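Local coordinates for tRNA endonuclease VMS1 (Saccharomyces cerevisiae, PDB 5WHG), which cleaves polypeptidyl-tRNAs downstream of the ribosome-associated quality control pathway, releasing incompletely synthesized polypeptides for degradation, at residues C46-S52 against H62-N75. Sequence-based numbering, arbitrary orientation.
Sequences CSVCQMS and HYQTDYHLMNVKRN. With ZN (zinc ion), chain B.
A zinc ion is gripped by C46 and C49 from the 46-52 loop and by H62 and H68 from 62-75, the four ligands of a C2H2 zinc finger. C46 SG lies 2.4 Å and C49 SG 2.3 Å from the metal. The two histidines bind through different nitrogens, ND1 of H68, modelled 1.9 Å from the zinc, and NE2 of H62, at 2.6 Å. H62 thus keeps ND1 for T65, whose OG1 accepts at 2.9 Å from somewhat out of the ring plane, in a bent bond (134°). T65, the N-cap of helix 66-75, also accepts from H68 N through OG1, a capping bond, so a single second-shell threonine links one zinc ligand's ring to the other's backbone. Selenomethionine M51, reaching out on an extended chain, lays its CE methyl over one face of the H62 ring, 3.9 Å from the ring centroid, as a CH-pi contact; C49 SG meets that ring at its edge. V48 points at the helix, CG1 touching H68 CE1 and V72 CG2, while CG2, anti to the backbone N, comes down on N71 O and packs 3.6 Å from N75 CB. With an alanine at V48 both methyls are gone, which would probably open a gap against N71 and N75 and deprive the H68 ring and V72 of an apolar neighbour. The loop residue M205 also touches V48 and N75. Four metal bonds supply the strong cross-links of this small surface module, with apolar packing beside them, and loss of zinc would probably let the loop come away from the helix.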
loop_
_atom_site.group_PDB
_atom_site.type_symbol
_atom_site.label_atom_id
_atom_site.label_comp_id
_atom_site.label_asym_id
_atom_site.label_seq_id
_atom_site.Cartn_x
_atom_site.Cartn_y
_atom_site.Cartn_z
ATOM N N CYS A 46 22.456 -3.446 4.394
ATOM C CA CYS A 46 21.330 -2.768 5.027
ATOM C C CYS A 46 21.669 -1.353 5.477
ATOM O O CYS A 46 22.552 -1.140 6.307
ATOM C CB CYS A 46 20.822 -3.540 6.231
ATOM S SG CYS A 46 19.536 -2.591 7.055
ATOM N N SER A 47 20.932 -0.385 4.938
ATOM C CA SER A 47 21.256 1.016 5.169
ATOM C C SER A 47 20.677 1.525 6.481
ATOM O O SER A 47 21.264 2.414 7.109
ATOM C CB SER A 47 20.746 1.852 3.997
ATOM O OG SER A 47 19.523 1.310 3.506
ATOM N N VAL A 48 19.542 0.969 6.912
ATOM C CA VAL A 48 18.892 1.450 8.125
ATOM C C VAL A 48 19.500 0.843 9.384
ATOM O O VAL A 48 19.285 1.368 10.482
ATOM C CB VAL A 48 17.380 1.175 8.055
ATOM C CG1 VAL A 48 17.090 -0.285 8.295
ATOM C CG2 VAL A 48 16.645 2.035 9.048
ATOM N N CYS A 49 20.272 -0.237 9.254
ATOM C CA CYS A 49 20.970 -0.847 10.377
ATOM C C CYS A 49 22.458 -0.544 10.392
ATOM O O CYS A 49 23.110 -0.832 11.398
ATOM C CB CYS A 49 20.782 -2.369 10.363
ATOM S SG CYS A 49 19.059 -2.924 10.303
ATOM N N GLN A 50 23.004 0.019 9.310
ATOM C CA GLN A 50 24.449 0.217 9.149
ATOM C C GLN A 50 25.197 -1.111 9.288
ATOM O O GLN A 50 26.269 -1.188 9.900
ATOM C CB GLN A 50 24.980 1.264 10.133
ATOM C CG GLN A 50 24.201 2.587 10.128
ATOM C CD GLN A 50 24.753 3.620 11.113
ATOM O OE1 GLN A 50 25.965 3.703 11.342
ATOM N NE2 GLN A 50 23.859 4.414 11.695
HETATM N N MSE A 51 24.631 -2.161 8.690
HETATM C CA MSE A 51 25.100 -3.531 8.894
HETATM C C MSE A 51 25.147 -4.365 7.598
HETATM O O MSE A 51 24.115 -4.676 7.000
HETATM C CB MSE A 51 24.206 -4.203 9.940
HETATM C CG MSE A 51 24.352 -5.704 10.111
HETATM SE SE MSE A 51 22.888 -6.316 11.254
HETATM C CE MSE A 51 22.751 -8.181 10.681
ATOM N N SER A 52 26.361 -4.726 7.181
ATOM C CA SER A 52 26.577 -5.505 5.960
ATOM C C SER A 52 26.851 -6.984 6.256
ATOM O O SER A 52 26.340 -7.874 5.571
ATOM C CB SER A 52 27.738 -4.916 5.158
ATOM O OG SER A 52 28.874 -4.754 5.984
ATOM N N HIS A 62 18.935 -11.256 6.273
ATOM C CA HIS A 62 18.622 -10.227 7.260
ATOM C C HIS A 62 17.578 -9.268 6.713
ATOM O O HIS A 62 17.881 -8.125 6.412
ATOM C CB HIS A 62 19.895 -9.465 7.665
ATOM C CG HIS A 62 19.638 -8.174 8.385
ATOM N ND1 HIS A 62 18.797 -8.080 9.473
ATOM C CD2 HIS A 62 20.084 -6.917 8.146
ATOM C CE1 HIS A 62 18.755 -6.825 9.888
ATOM N NE2 HIS A 62 19.522 -6.099 9.095
ATOM N N TYR A 63 16.341 -9.721 6.565
ATOM C CA TYR A 63 15.325 -8.815 6.048
ATOM C C TYR A 63 13.957 -9.200 6.583
ATOM O O TYR A 63 13.012 -8.400 6.550
ATOM C CB TYR A 63 15.336 -8.799 4.514
ATOM C CG TYR A 63 16.042 -7.587 3.946
ATOM C CD1 TYR A 63 15.365 -6.407 3.748
ATOM C CD2 TYR A 63 17.396 -7.622 3.623
ATOM C CE1 TYR A 63 16.007 -5.294 3.243
ATOM C CE2 TYR A 63 18.044 -6.503 3.123
ATOM C CZ TYR A 63 17.338 -5.344 2.936
ATOM O OH TYR A 63 17.959 -4.223 2.432
ATOM N N GLN A 64 13.850 -10.436 7.067
ATOM C CA GLN A 64 12.697 -10.883 7.829
ATOM C C GLN A 64 13.010 -10.987 9.314
ATOM O O GLN A 64 12.123 -11.342 10.100
ATOM C CB GLN A 64 12.189 -12.225 7.288
ATOM C CG GLN A 64 10.751 -12.180 6.789
ATOM C CD GLN A 64 10.320 -13.467 6.110
ATOM O OE1 GLN A 64 10.261 -13.543 4.883
ATOM N NE2 GLN A 64 10.010 -14.485 6.905
ATOM N N THR A 65 14.246 -10.679 9.715
ATOM C CA THR A 65 14.594 -10.627 11.128
ATOM C C THR A 65 13.785 -9.546 11.832
ATOM O O THR A 65 13.492 -8.495 11.256
ATOM C CB THR A 65 16.089 -10.345 11.301
ATOM O OG1 THR A 65 16.373 -9.014 10.861
ATOM C CG2 THR A 65 16.921 -11.317 10.488
ATOM N N ASP A 66 13.422 -9.805 13.086
ATOM C CA ASP A 66 12.719 -8.786 13.853
ATOM C C ASP A 66 13.602 -7.583 14.145
ATOM O O ASP A 66 13.078 -6.510 14.460
ATOM C CB ASP A 66 12.187 -9.368 15.162
ATOM C CG ASP A 66 11.091 -10.390 14.942
ATOM O OD1 ASP A 66 10.237 -10.157 14.056
ATOM O OD2 ASP A 66 11.088 -11.424 15.651
ATOM N N TYR A 67 14.925 -7.730 14.043
ATOM C CA TYR A 67 15.809 -6.589 14.250
ATOM C C TYR A 67 15.633 -5.554 13.147
ATOM O O TYR A 67 15.348 -4.381 13.419
ATOM C CB TYR A 67 17.257 -7.053 14.318
ATOM C CG TYR A 67 18.218 -5.957 14.697
ATOM C CD1 TYR A 67 18.177 -5.378 15.955
ATOM C CD2 TYR A 67 19.184 -5.517 13.804
ATOM C CE1 TYR A 67 19.065 -4.384 16.307
ATOM C CE2 TYR A 67 20.077 -4.529 14.149
ATOM C CZ TYR A 67 20.012 -3.963 15.398
ATOM O OH TYR A 67 20.905 -2.974 15.736
ATOM N N HIS A 68 15.793 -5.979 11.889
ATOM C CA HIS A 68 15.574 -5.085 10.761
ATOM C C HIS A 68 14.220 -4.389 10.833
ATOM O O HIS A 68 14.098 -3.228 10.430
ATOM C CB HIS A 68 15.685 -5.857 9.448
ATOM C CG HIS A 68 15.471 -5.010 8.229
ATOM N ND1 HIS A 68 16.496 -4.328 7.606
ATOM C CD2 HIS A 68 14.348 -4.726 7.526
ATOM C CE1 HIS A 68 16.014 -3.664 6.571
ATOM N NE2 HIS A 68 14.712 -3.888 6.501
ATOM N N LEU A 69 13.196 -5.064 11.350
ATOM C CA LEU A 69 11.870 -4.462 11.331
ATOM C C LEU A 69 11.763 -3.304 12.315
ATOM O O LEU A 69 11.141 -2.277 12.010
ATOM C CB LEU A 69 10.810 -5.520 11.623
ATOM C CG LEU A 69 10.190 -6.121 10.360
ATOM C CD1 LEU A 69 9.079 -7.090 10.718
ATOM C CD2 LEU A 69 9.677 -5.005 9.446
HETATM N N MSE A 70 12.357 -3.440 13.491
HETATM C CA MSE A 70 12.271 -2.368 14.474
HETATM C C MSE A 70 13.091 -1.158 14.029
HETATM O O MSE A 70 12.696 -0.016 14.255
HETATM C CB MSE A 70 12.730 -2.858 15.845
HETATM C CG MSE A 70 12.009 -4.111 16.310
HETATM SE SE MSE A 70 12.743 -4.862 17.961
HETATM C CE MSE A 70 11.910 -3.624 19.227
ATOM N N ASN A 71 14.230 -1.414 13.384
ATOM C CA ASN A 71 15.046 -0.319 12.875
ATOM C C ASN A 71 14.354 0.411 11.729
ATOM O O ASN A 71 14.444 1.640 11.628
ATOM C CB ASN A 71 16.401 -0.847 12.436
ATOM C CG ASN A 71 17.379 -0.863 13.556
ATOM O OD1 ASN A 71 17.491 0.106 14.295
ATOM N ND2 ASN A 71 18.085 -1.969 13.713
ATOM N N VAL A 72 13.678 -0.329 10.845
ATOM C CA VAL A 72 12.803 0.306 9.863
ATOM C C VAL A 72 11.763 1.153 10.579
ATOM O O VAL A 72 11.569 2.336 10.267
ATOM C CB VAL A 72 12.132 -0.750 8.965
ATOM C CG1 VAL A 72 10.927 -0.148 8.278
ATOM C CG2 VAL A 72 13.091 -1.286 7.925
ATOM N N LYS A 73 11.079 0.547 11.551
ATOM C CA LYS A 73 10.081 1.260 12.338
ATOM C C LYS A 73 10.693 2.484 13.016
ATOM O O LYS A 73 10.175 3.598 12.896
ATOM C CB LYS A 73 9.483 0.300 13.365
ATOM C CG LYS A 73 7.999 0.404 13.587
ATOM C CD LYS A 73 7.501 -0.912 14.144
ATOM C CE LYS A 73 6.029 -0.861 14.475
ATOM N NZ LYS A 73 5.656 -1.970 15.415
ATOM N N ARG A 74 11.823 2.299 13.709
ATOM C CA ARG A 74 12.453 3.422 14.396
ATOM C C ARG A 74 12.753 4.567 13.436
ATOM O O ARG A 74 12.557 5.736 13.777
ATOM C CB ARG A 74 13.736 2.976 15.101
ATOM C CG ARG A 74 14.870 3.965 14.906
ATOM C CD ARG A 74 15.892 3.964 16.004
ATOM N NE ARG A 74 16.957 4.896 15.653
ATOM C CZ ARG A 74 18.002 5.145 16.426
ATOM N NH1 ARG A 74 18.107 4.533 17.594
ATOM N NH2 ARG A 74 18.935 6.004 16.034
ATOM N N ASN A 75 13.224 4.256 12.230
ATOM C CA ASN A 75 13.681 5.323 11.350
ATOM C C ASN A 75 12.520 5.976 10.612
ATOM O O ASN A 75 12.512 7.197 10.430
ATOM C CB ASN A 75 14.725 4.793 10.368
ATOM C CG ASN A 75 15.416 5.908 9.605
ATOM O OD1 ASN A 75 15.522 7.042 10.088
ATOM N ND2 ASN A 75 15.883 5.599 8.407
HETATM ZN ZN ZN B . 18.152 -3.992 8.441
#